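Local coordinates for cobalamin biosynthesis protein CobN (Mycobacterium tuberculosis, PDB 7C6O) that is the large, catalytic subunit of cobaltochelatase, the ATP-dependent enzyme that inserts cobalt into the corrin ring during cobalamin biosynthesis, at residues L43-S48 against L73-L78; V85-L90 against R94-G99; T102-G107 against R126-A131; A131-Q136 against C157-M162. All coordinates share one frame; numbering follows the deposited sequence.

Interaction 1: L43-S48 against L73-L78; sequences LLLSTS and LELTDL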
loop_
_atom_site.group_PDB
_atom_site.type_symbol
_atom_site.label_atom_id
_atom_site.label_comp_id
_atom_site.label_asym_id
_atom_site.label_seq_id
_atom_site.Cartn_x
_atom_site.Cartn_y
_atom_site.Cartn_z
ATOM N N LEU A 43 11.841 36.820 -34.820
ATOM C CA LEU A 43 10.919 35.698 -34.716
ATOM C C LEU A 43 11.718 34.418 -34.501
ATOM O O LEU A 43 12.571 34.070 -35.324
ATOM C CB LEU A 43 10.055 35.596 -35.973
ATOM C CG LEU A 43 9.100 34.401 -36.062
ATOM C CD1 LEU A 43 8.106 34.416 -34.912
ATOM C CD2 LEU A 43 8.378 34.396 -37.398
ATOM N N LEU A 44 11.449 33.729 -33.394
ATOM C CA LEU A 44 12.094 32.463 -33.065
ATOM C C LEU A 44 11.093 31.333 -33.255
ATOM O O LEU A 44 10.075 31.280 -32.556
ATOM C CB LEU A 44 12.621 32.474 -31.629
ATOM C CG LEU A 44 13.223 31.160 -31.125
ATOM C CD1 LEU A 44 14.419 30.759 -31.982
ATOM C CD2 LEU A 44 13.614 31.280 -29.660
ATOM N N LEU A 45 11.380 30.436 -34.195
ATOM C CA LEU A 45 10.557 29.256 -34.458
ATOM C C LEU A 45 11.384 28.034 -34.072
ATOM O O LEU A 45 12.298 27.643 -34.799
ATOM C CB LEU A 45 10.138 29.196 -35.925
ATOM C CG LEU A 45 9.393 30.411 -36.476
ATOM C CD1 LEU A 45 9.299 30.343 -37.993
ATOM C CD2 LEU A 45 8.005 30.506 -35.851
ATOM N N SER A 46 11.068 27.433 -32.929
ATOM C CA SER A 46 11.814 26.285 -32.434
ATOM C C SER A 46 10.855 25.208 -31.955
ATOM O O SER A 46 9.851 25.501 -31.302
ATOM C CB SER A 46 12.757 26.672 -31.289
ATOM O OG SER A 46 13.494 25.548 -30.836
ATOM N N THR A 47 11.169 23.959 -32.283
ATOM C CA THR A 47 10.402 22.840 -31.760
ATOM C C THR A 47 10.748 22.524 -30.313
ATOM O O THR A 47 10.147 21.615 -29.732
ATOM C CB THR A 47 10.618 21.602 -32.628
ATOM O OG1 THR A 47 12.022 21.381 -32.801
ATOM C CG2 THR A 47 9.965 21.792 -33.989
ATOM N N SER A 48 11.698 23.245 -29.723
ATOM C CA SER A 48 12.027 23.119 -28.309
ATOM C C SER A 48 11.361 24.268 -27.565
ATOM O O SER A 48 11.760 25.427 -27.718
ATOM C CB SER A 48 13.538 23.133 -28.093
ATOM O OG SER A 48 13.847 23.298 -26.719
ATOM N N LEU A 73 -1.319 30.027 -41.867
ATOM C CA LEU A 73 -1.729 31.412 -41.654
ATOM C C LEU A 73 -1.003 32.028 -40.466
ATOM O O LEU A 73 -0.575 33.187 -40.528
ATOM C CB LEU A 73 -3.243 31.484 -41.451
ATOM C CG LEU A 73 -3.823 32.847 -41.065
ATOM C CD1 LEU A 73 -3.531 33.888 -42.136
ATOM C CD2 LEU A 73 -5.319 32.736 -40.813
ATOM N N GLU A 74 -0.860 31.274 -39.375
ATOM C CA GLU A 74 -0.153 31.793 -38.210
ATOM C C GLU A 74 1.308 32.088 -38.526
ATOM O O GLU A 74 1.873 33.054 -38.001
ATOM C CB GLU A 74 -0.265 30.806 -37.050
ATOM C CG GLU A 74 -1.642 30.765 -36.409
ATOM C CD GLU A 74 -1.793 29.630 -35.416
ATOM O OE1 GLU A 74 -1.036 28.641 -35.523
ATOM O OE2 GLU A 74 -2.669 29.726 -34.531
ATOM N N LEU A 75 1.930 31.279 -39.388
ATOM C CA LEU A 75 3.321 31.520 -39.755
ATOM C C LEU A 75 3.469 32.828 -40.523
ATOM O O LEU A 75 4.308 33.669 -40.178
ATOM C CB LEU A 75 3.861 30.349 -40.578
ATOM C CG LEU A 75 5.253 30.539 -41.192
ATOM C CD1 LEU A 75 6.309 30.758 -40.110
ATOM C CD2 LEU A 75 5.621 29.357 -42.077
ATOM N N THR A 76 2.661 33.021 -41.569
ATOM C CA THR A 76 2.765 34.245 -42.361
ATOM C C THR A 76 2.395 35.477 -41.543
ATOM O O THR A 76 2.978 36.550 -41.740
ATOM C CB THR A 76 1.886 34.147 -43.609
ATOM O OG1 THR A 76 0.572 33.713 -43.237
ATOM C CG2 THR A 76 2.480 33.161 -44.604
ATOM N N ASP A 77 1.433 35.347 -40.627
ATOM C CA ASP A 77 1.114 36.457 -39.733
ATOM C C ASP A 77 2.314 36.827 -38.869
ATOM O O ASP A 77 2.626 38.011 -38.700
ATOM C CB ASP A 77 -0.086 36.101 -38.853
ATOM C CG ASP A 77 -1.412 36.238 -39.583
ATOM O OD1 ASP A 77 -1.415 36.676 -40.754
ATOM O OD2 ASP A 77 -2.455 35.906 -38.978
ATOM N N LEU A 78 3.000 35.825 -38.312
ATOM C CA LEU A 78 4.188 36.104 -37.511
ATOM C C LEU A 78 5.312 36.681 -38.363
ATOM O O LEU A 78 6.054 37.558 -37.908
ATOM C CB LEU A 78 4.653 34.832 -36.804
ATOM C CG LEU A 78 3.804 34.391 -35.615
ATOM C CD1 LEU A 78 4.165 32.976 -35.211
ATOM C CD2 LEU A 78 4.007 35.351 -34.458
#
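Leu43 sets its two methyl branches astride one carbon of Leu78: CD2 of Leu43 lies 3.8 Å from CB of Leu78 and CD1 of Leu43 lies 4.0 Å from the same CB. The two side chains cross at about a right angle; the closest approach is to CB of Leu78, with the Leu78 methyls only slightly farther from CD1 of Leu43. With CG of Leu43 anti to the backbone N (chi1 176°), the isobutyl group is carried out to the helix surface, where CD2 of Leu43 also comes within 3.9 Å of the carbonyl C of Leu78. Leu78 also packs on Ala65 of strand 62-65.

The second pair meets differently. Leu45 and Leu75 also cross at about a right angle, but here single methyls touch, CD1 of Leu45 at 3.7 Å from CD1 of Leu75. The CB of Leu45 points toward the helix, whereas that of Leu75 does not; CG of Leu75, anti to its N (chi1 172°), swings the methyl end back to the strand.

Both contacts are purely apolar, and together they bury 180 Å². Leu43 and Leu45, two apart on strand 42-46, present the same face to helix 72-79, while Leu44 between them packs on Leu52 and Ala55 of helix 49-58. Helices on both faces of a parallel sheet, here with strand order 2-1-3-4, are typical of a three-layer alpha/beta fold.

Interaction 2: V85-L90 against R94-G99; sequences VVIRIL and RAWQSG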
loop_
_atom_site.group_PDB
_atom_site.type_symbol
_atom_site.label_atom_id
_atom_site.label_comp_id
_atom_site.label_asym_id
_atom_site.label_seq_id
_atom_site.Cartn_x
_atom_site.Cartn_y
_atom_site.Cartn_z
ATOM N N VAL A 85 14.345 36.127 -38.747
ATOM C CA VAL A 85 13.702 34.879 -38.360
ATOM C C VAL A 85 14.779 33.854 -38.040
ATOM O O VAL A 85 15.780 33.747 -38.757
ATOM C CB VAL A 85 12.760 34.348 -39.460
ATOM C CG1 VAL A 85 11.946 33.169 -38.932
ATOM C CG2 VAL A 85 11.846 35.452 -39.951
ATOM N N VAL A 86 14.571 33.107 -36.959
ATOM C CA VAL A 86 15.439 32.006 -36.562
ATOM C C VAL A 86 14.589 30.751 -36.455
ATOM O O VAL A 86 13.552 30.759 -35.784
ATOM C CB VAL A 86 16.149 32.288 -35.226
ATOM C CG1 VAL A 86 17.009 31.098 -34.822
ATOM C CG2 VAL A 86 16.984 33.541 -35.333
ATOM N N ILE A 87 15.030 29.681 -37.110
ATOM C CA ILE A 87 14.338 28.397 -37.096
ATOM C C ILE A 87 15.287 27.350 -36.527
ATOM O O ILE A 87 16.417 27.211 -37.006
ATOM C CB ILE A 87 13.863 27.995 -38.504
ATOM C CG1 ILE A 87 12.902 29.046 -39.069
ATOM C CG2 ILE A 87 13.211 26.621 -38.477
ATOM C CD1 ILE A 87 12.497 28.788 -40.506
ATOM N N ARG A 88 14.830 26.620 -35.508
ATOM C CA ARG A 88 15.603 25.534 -34.911
ATOM C C ARG A 88 14.732 24.287 -34.852
ATOM O O ARG A 88 13.722 24.272 -34.140
ATOM C CB ARG A 88 16.098 25.908 -33.506
ATOM C CG ARG A 88 16.996 24.851 -32.855
ATOM C CD ARG A 88 17.780 25.431 -31.675
ATOM N NE ARG A 88 18.716 24.462 -31.107
ATOM C CZ ARG A 88 18.496 23.777 -29.988
ATOM N NH1 ARG A 88 17.372 23.956 -29.304
ATOM N NH2 ARG A 88 19.403 22.916 -29.549
ATOM N N ILE A 89 15.116 23.246 -35.598
ATOM C CA ILE A 89 14.343 22.009 -35.660
ATOM C C ILE A 89 15.276 20.803 -35.684
ATOM O O ILE A 89 16.440 20.891 -36.079
ATOM C CB ILE A 89 13.411 21.952 -36.896
ATOM C CG1 ILE A 89 14.233 21.995 -38.184
ATOM C CG2 ILE A 89 12.379 23.076 -36.867
ATOM C CD1 ILE A 89 13.397 21.891 -39.440
ATOM N N LEU A 90 14.737 19.662 -35.266
ATOM C CA LEU A 90 15.382 18.375 -35.483
ATOM C C LEU A 90 14.986 17.816 -36.843
ATOM O O LEU A 90 13.895 18.085 -37.353
ATOM C CB LEU A 90 14.997 17.375 -34.392
ATOM C CG LEU A 90 15.510 17.621 -32.978
ATOM C CD1 LEU A 90 14.898 16.609 -32.026
ATOM C CD2 LEU A 90 17.023 17.532 -32.949
ATOM N N ARG A 94 14.399 18.818 -44.500
ATOM C CA ARG A 94 13.222 18.071 -44.929
ATOM C C ARG A 94 12.187 17.891 -43.823
ATOM O O ARG A 94 11.043 17.540 -44.130
ATOM C CB ARG A 94 13.640 16.701 -45.471
ATOM N N ALA A 95 12.548 18.117 -42.557
ATOM C CA ALA A 95 11.603 17.928 -41.462
ATOM C C ALA A 95 10.586 19.057 -41.351
ATOM O O ALA A 95 9.562 18.886 -40.683
ATOM C CB ALA A 95 12.346 17.781 -40.134
ATOM N N TRP A 96 10.851 20.204 -41.965
ATOM C CA TRP A 96 9.875 21.287 -42.020
ATOM C C TRP A 96 10.094 22.076 -43.307
ATOM O O TRP A 96 10.233 23.299 -43.298
ATOM C CB TRP A 96 9.968 22.187 -40.788
ATOM C CG TRP A 96 8.731 23.014 -40.571
ATOM C CD1 TRP A 96 7.437 22.609 -40.740
ATOM C CD2 TRP A 96 8.671 24.388 -40.164
ATOM N NE1 TRP A 96 6.576 23.642 -40.453
ATOM C CE2 TRP A 96 7.308 24.745 -40.099
ATOM C CE3 TRP A 96 9.636 25.349 -39.845
ATOM C CZ2 TRP A 96 6.887 26.020 -39.727
ATOM C CZ3 TRP A 96 9.214 26.617 -39.476
ATOM C CH2 TRP A 96 7.852 26.939 -39.421
ATOM N N GLN A 97 10.124 21.365 -44.436
ATOM C CA GLN A 97 10.461 21.998 -45.706
ATOM C C GLN A 97 9.439 23.060 -46.092
ATOM O O GLN A 97 9.801 24.102 -46.653
ATOM C CB GLN A 97 10.576 20.941 -46.804
ATOM C CG GLN A 97 10.897 21.515 -48.175
ATOM C CD GLN A 97 11.125 20.446 -49.228
ATOM O OE1 GLN A 97 11.046 19.251 -48.946
ATOM N NE2 GLN A 97 11.414 20.876 -50.452
ATOM N N SER A 98 8.159 22.818 -45.802
ATOM C CA SER A 98 7.128 23.787 -46.161
ATOM C C SER A 98 7.317 25.094 -45.402
ATOM O O SER A 98 7.269 26.181 -45.990
ATOM C CB SER A 98 5.741 23.201 -45.895
ATOM O OG SER A 98 5.529 22.993 -44.509
ATOM N N GLY A 99 7.538 25.009 -44.089
ATOM C CA GLY A 99 7.735 26.216 -43.305
ATOM C C GLY A 99 9.025 26.933 -43.651
ATOM O O GLY A 99 9.059 28.164 -43.735
#
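Strand 84-89 and the turn leading into helix 97-105 converge toward the loop that joins them, the CA atoms of Leu90 and Ala95 being 7.1 Å apart while those of Ile87 and Gly99 are 9.3 Å apart. At the close end, CB of Ala95 sits 3.2 Å from the carbonyl O of Leu90, a tight contact without a hydrogen bond. Next to it, the CD1 methyl of Ile89 reaches CB of Trp96 at 3.7 Å. CG1 of Ile89 stands between the backbone N and the carbonyl carbon (chi1 62°), which directs the ethyl arm to the start of the tryptophan side chain.

The contact lies where strand 84-89 leads into helix 97-105, the first connection of a beta-alpha-beta unit completed by strand 110-114, and Trp96 occupies the N-cap position of the helix. The indole is wedged between sheet and helix. Its benzo edge receives Ile87, whose CG2 lies near the ring plane, 4.0 Å from CE3 of Trp96; CD1 of Ile87 adds a contact at 4.1 Å with CZ3 of Trp96. Within 94-99 itself, one ring face is covered by Gly99, its CA 3.5 Å above the Trp96 plane and over the centre.

Interaction 3: T102-G107 against R126-A131; sequences TVIAGG and RSTVAA. With NA (sodium ion), chain F.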
loop_
_atom_site.group_PDB
_atom_site.type_symbol
_atom_site.label_atom_id
_atom_site.label_comp_id
_atom_site.label_asym_id
_atom_site.label_seq_id
_atom_site.Cartn_x
_atom_site.Cartn_y
_atom_site.Cartn_z
ATOM N N THR A 102 8.685 28.728 -46.994
ATOM C CA THR A 102 7.867 29.931 -46.869
ATOM C C THR A 102 8.674 31.090 -46.296
ATOM O O THR A 102 8.578 32.224 -46.782
ATOM C CB THR A 102 6.646 29.642 -45.995
ATOM O OG1 THR A 102 5.807 28.679 -46.647
ATOM C CG2 THR A 102 5.849 30.914 -45.744
ATOM N N VAL A 103 9.479 30.824 -45.267
ATOM C CA VAL A 103 10.289 31.880 -44.663
ATOM C C VAL A 103 11.294 32.423 -45.671
ATOM O O VAL A 103 11.442 33.640 -45.835
ATOM C CB VAL A 103 10.983 31.356 -43.392
ATOM C CG1 VAL A 103 11.955 32.390 -42.851
ATOM C CG2 VAL A 103 9.945 31.002 -42.344
ATOM N N ILE A 104 11.984 31.525 -46.376
ATOM C CA ILE A 104 13.006 31.948 -47.330
ATOM C C ILE A 104 12.381 32.741 -48.471
ATOM O O ILE A 104 12.927 33.762 -48.907
ATOM C CB ILE A 104 13.791 30.725 -47.839
ATOM C CG1 ILE A 104 14.670 30.165 -46.716
ATOM C CG2 ILE A 104 14.624 31.085 -49.061
ATOM C CD1 ILE A 104 15.374 28.883 -47.072
ATOM N N ALA A 105 11.221 32.298 -48.963
ATOM C CA ALA A 105 10.565 33.002 -50.058
ATOM C C ALA A 105 10.090 34.393 -49.656
ATOM O O ALA A 105 9.918 35.251 -50.529
ATOM C CB ALA A 105 9.383 32.183 -50.578
ATOM N N GLY A 106 9.885 34.638 -48.362
ATOM C CA GLY A 106 9.369 35.913 -47.895
ATOM C C GLY A 106 10.370 37.047 -47.845
ATOM O O GLY A 106 9.964 38.199 -47.666
ATOM N N GLY A 107 11.662 36.757 -47.987
ATOM C CA GLY A 107 12.673 37.790 -48.042
ATOM C C GLY A 107 13.233 38.236 -46.707
ATOM O O GLY A 107 14.253 38.938 -46.689
ATOM N N ARG A 126 21.524 26.983 -46.483
ATOM C CA ARG A 126 20.228 27.488 -46.927
ATOM C C ARG A 126 19.814 28.774 -46.220
ATOM O O ARG A 126 18.939 29.487 -46.727
ATOM C CB ARG A 126 19.142 26.431 -46.721
ATOM C CG ARG A 126 19.171 25.304 -47.735
ATOM C CD ARG A 126 18.033 24.329 -47.489
ATOM N NE ARG A 126 18.071 23.211 -48.424
ATOM C CZ ARG A 126 17.498 23.224 -49.623
ATOM N NH1 ARG A 126 16.839 24.300 -50.031
ATOM N NH2 ARG A 126 17.585 22.163 -50.412
ATOM N N SER A 127 20.410 29.078 -45.068
ATOM C CA SER A 127 20.143 30.345 -44.399
ATOM C C SER A 127 20.442 31.510 -45.334
ATOM O O SER A 127 21.383 31.465 -46.130
ATOM C CB SER A 127 20.990 30.465 -43.131
ATOM O OG SER A 127 20.795 29.362 -42.265
ATOM N N THR A 128 19.630 32.563 -45.242
ATOM C CA THR A 128 19.837 33.753 -46.055
ATOM C C THR A 128 20.693 34.800 -45.345
ATOM O O THR A 128 20.677 35.974 -45.735
ATOM C CB THR A 128 18.491 34.343 -46.486
ATOM O OG1 THR A 128 17.644 34.521 -45.347
ATOM C CG2 THR A 128 17.798 33.408 -47.472
ATOM N N VAL A 129 21.429 34.399 -44.308
ATOM C CA VAL A 129 22.484 35.213 -43.712
ATOM C C VAL A 129 23.815 34.559 -44.064
ATOM O O VAL A 129 23.842 33.499 -44.699
ATOM C CB VAL A 129 22.311 35.342 -42.188
ATOM C CG1 VAL A 129 21.025 36.082 -41.855
ATOM C CG2 VAL A 129 22.321 33.958 -41.536
ATOM N N ALA A 130 24.922 35.177 -43.661
ATOM C CA ALA A 130 26.224 34.551 -43.850
ATOM C C ALA A 130 26.310 33.256 -43.048
ATOM O O ALA A 130 25.663 33.099 -42.009
ATOM C CB ALA A 130 27.346 35.502 -43.428
ATOM N N ALA A 131 27.121 32.319 -43.545
ATOM C CA ALA A 131 27.241 31.023 -42.879
ATOM C C ALA A 131 27.714 31.180 -41.439
ATOM O O ALA A 131 27.198 30.515 -40.534
ATOM C CB ALA A 131 28.191 30.115 -43.661
HETATM NA NA NA F . 23.041 30.917 -47.645
HETATM O O HOH W 1 14.763 34.977 -46.520
HETATM O O HOH W 2 24.493 30.758 -45.554
HETATM O O HOH W 3 23.657 33.283 -47.556
HETATM O O HOH W 4 21.406 31.070 -49.482
HETATM O O HOH W 5 24.951 30.536 -49.146
#
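Van der Waals contact comes from Ile104, which sends one branch to the C-terminal end of helix 121-126 and the other to Thr128 in the loop after it. CD1 of Ile104 lies 3.6 Å from the carbonyl O of Arg126, and CG2 of Ile104 meets the methyl CG2 of Thr128 more loosely, at 4.2 Å.

Polar contact across the pair is carried by water. One molecule donates to the carbonyl O of Ile104 (3.2 Å) and is hydrogen-bonded to OG1 of Thr128 (3.1 Å), bridging helix and loop; Thr128 OG1 also bonds to the backbone N of Ala110. The contact thus joins the helix of a beta-alpha-beta unit to the segment after helix 121-126 that runs beside strand 110-114, an outermost strand of the sheet. The guanidinium of Arg126 is engaged by Glu122, in a salt bridge, and by Tyr93, in a cation-pi contact.

Metal coordination sits at the C-terminal end of helix 121-126 and the residue after it. The sodium ion is bound by the carbonyl O of Ser127 at 2.3 Å, by the carbonyl O of Asp125 and by four waters. Two of those waters donate to the carbonyl O of Val129.

Interaction 4: A131-Q136 against C157-M162; sequences AGTALQ and CDTVLM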
loop_
_atom_site.group_PDB
_atom_site.type_symbol
_atom_site.label_atom_id
_atom_site.label_comp_id
_atom_site.label_asym_id
_atom_site.label_seq_id
_atom_site.Cartn_x
_atom_site.Cartn_y
_atom_site.Cartn_z
ATOM N N ALA A 131 27.121 32.319 -43.545
ATOM C CA ALA A 131 27.241 31.023 -42.879
ATOM C C ALA A 131 27.714 31.180 -41.439
ATOM O O ALA A 131 27.198 30.515 -40.534
ATOM C CB ALA A 131 28.191 30.115 -43.661
ATOM N N GLY A 132 28.683 32.071 -41.205
ATOM C CA GLY A 132 29.176 32.276 -39.852
ATOM C C GLY A 132 28.122 32.814 -38.905
ATOM O O GLY A 132 28.176 32.558 -37.699
ATOM N N THR A 133 27.154 33.569 -39.429
ATOM C CA THR A 133 26.055 34.043 -38.596
ATOM C C THR A 133 25.194 32.880 -38.123
ATOM O O THR A 133 24.850 32.788 -36.938
ATOM C CB THR A 133 25.215 35.058 -39.370
ATOM O OG1 THR A 133 26.066 36.101 -39.859
ATOM C CG2 THR A 133 24.141 35.658 -38.470
ATOM N N ALA A 134 24.852 31.970 -39.039
ATOM C CA ALA A 134 24.061 30.800 -38.671
ATOM C C ALA A 134 24.824 29.890 -37.716
ATOM O O ALA A 134 24.242 29.344 -36.772
ATOM C CB ALA A 134 23.649 30.034 -39.929
ATOM N N LEU A 135 26.128 29.717 -37.944
ATOM C CA LEU A 135 26.917 28.832 -37.093
ATOM C C LEU A 135 27.029 29.380 -35.672
ATOM O O LEU A 135 26.950 28.619 -34.703
ATOM C CB LEU A 135 28.302 28.615 -37.705
ATOM C CG LEU A 135 28.334 27.808 -39.008
ATOM C CD1 LEU A 135 29.646 28.018 -39.752
ATOM C CD2 LEU A 135 28.103 26.325 -38.735
ATOM N N GLN A 136 27.206 30.695 -35.525
ATOM C CA GLN A 136 27.267 31.267 -34.182
ATOM C C GLN A 136 25.904 31.210 -33.499
ATOM O O GLN A 136 25.819 30.930 -32.298
ATOM C CB GLN A 136 27.788 32.705 -34.239
ATOM C CG GLN A 136 28.122 33.319 -32.871
ATOM C CD GLN A 136 29.465 32.856 -32.316
ATOM O OE1 GLN A 136 29.939 31.765 -32.627
ATOM N NE2 GLN A 136 30.086 33.695 -31.495
ATOM N N CYS A 157 20.864 41.188 -34.447
ATOM C CA CYS A 157 20.561 42.554 -34.860
ATOM C C CYS A 157 21.816 43.276 -35.338
ATOM O O CYS A 157 21.830 43.863 -36.427
ATOM C CB CYS A 157 19.904 43.315 -33.708
ATOM S SG CYS A 157 18.208 42.817 -33.366
ATOM N N ASP A 158 22.885 43.239 -34.539
ATOM C CA ASP A 158 24.110 43.943 -34.915
ATOM C C ASP A 158 24.743 43.338 -36.160
ATOM O O ASP A 158 25.295 44.063 -36.997
ATOM C CB ASP A 158 25.109 43.931 -33.757
ATOM C CG ASP A 158 24.686 44.822 -32.607
ATOM O OD1 ASP A 158 23.556 45.359 -32.646
ATOM O OD2 ASP A 158 25.492 44.987 -31.665
ATOM N N THR A 159 24.683 42.013 -36.301
ATOM C CA THR A 159 25.326 41.358 -37.433
ATOM C C THR A 159 24.529 41.547 -38.716
ATOM O O THR A 159 25.096 41.874 -39.764
ATOM C CB THR A 159 25.513 39.863 -37.144
ATOM O OG1 THR A 159 26.359 39.699 -36.002
ATOM C CG2 THR A 159 26.138 39.159 -38.343
ATOM N N VAL A 160 23.214 41.345 -38.651
ATOM C CA VAL A 160 22.376 41.352 -39.846
ATOM C C VAL A 160 21.909 42.758 -40.194
ATOM O O VAL A 160 21.965 43.170 -41.355
ATOM C CB VAL A 160 21.178 40.395 -39.656
ATOM C CG1 VAL A 160 20.253 40.449 -40.864
ATOM C CG2 VAL A 160 21.675 38.970 -39.414
ATOM N N LEU A 161 21.431 43.516 -39.207
ATOM C CA LEU A 161 20.874 44.839 -39.454
ATOM C C LEU A 161 21.866 45.965 -39.198
ATOM O O LEU A 161 21.534 47.130 -39.451
ATOM C CB LEU A 161 19.629 45.055 -38.586
ATOM C CG LEU A 161 18.565 43.964 -38.721
ATOM C CD1 LEU A 161 17.489 44.142 -37.668
ATOM C CD2 LEU A 161 17.967 43.969 -40.118
ATOM N N MET A 162 23.061 45.645 -38.699
ATOM C CA MET A 162 24.110 46.625 -38.411
ATOM C C MET A 162 23.662 47.659 -37.380
ATOM O O MET A 162 24.065 48.826 -37.431
ATOM C CB MET A 162 24.606 47.298 -39.694
ATOM C CG MET A 162 25.087 46.288 -40.732
ATOM S SD MET A 162 25.996 47.005 -42.111
ATOM C CE MET A 162 27.509 47.506 -41.293
#
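Thr133 reaches across to Thr159 tip to tip, and its side chain can be followed outward from CB, which points from helix 131-143 toward helix 146-161. At CB the chain forks into a hydroxyl and a methyl. The hydroxyl branch, OG1, is anti to the carbonyl carbon (chi1 -54°) and lies 3.4 Å from the methyl CG2 of Thr159. Since that partner is a carbon, the approach is van der Waals contact and not a hydrogen bond. The methyl branch, CG2 of Thr133, touches the same methyl of Thr159 at 4.0 Å and finds CG2 of Val160 at 4.2 Å. One methyl of Thr159 therefore faces both branches of Thr133, while Val160 supports the methyl branch alone.

The setting is a pair of consecutive helices, 131-143 and 146-161, joined by a short connection and packed together as a helical hairpin. The two segments are nearest, by CA atoms, at Thr133 and Thr159, 7.4 Å apart, and 93 Å² is buried between them. Neighbouring turns add to the interface, since Thr133 also packs on Phe155 and Leu156.

On the far side of the fork, Thr159 adopts the same rotamer class as Thr133: its OG1 is anti to the carbonyl carbon (chi1 -61°) and hydrogen-bonds to the carbonyl O of Phe155, one turn earlier in its own helix. This leaves CG2 as the branch of Thr159 presented to the first helix, in a helical stretch, 157-161, that includes a wider pi-type turn.

Interaction 1 packs a helix, and interaction 2 the residues leading into one, against neighbouring strands of one parallel sheet, and backbone bonds between Leu43 or Leu45 and Val86 probably tie the two strands. Interaction 1 is buried and wholly aliphatic; interaction 2 is partly buried and adds an indole. Interaction 3 uses the same helix, 97-105, as interaction 2, but at the surface, where water and a sodium ion enter the chemistry. Val103 of this helix touches both Ile87 and Leu75, linking interactions 1, 2 and 3. Interaction 4 shares Ala131 with interaction 3 and is partly buried helix-to-helix packing; Val129 bridges the pair through Val160. Interactions 1 and 4 do not touch, their nearest atoms being about 9 Å apart.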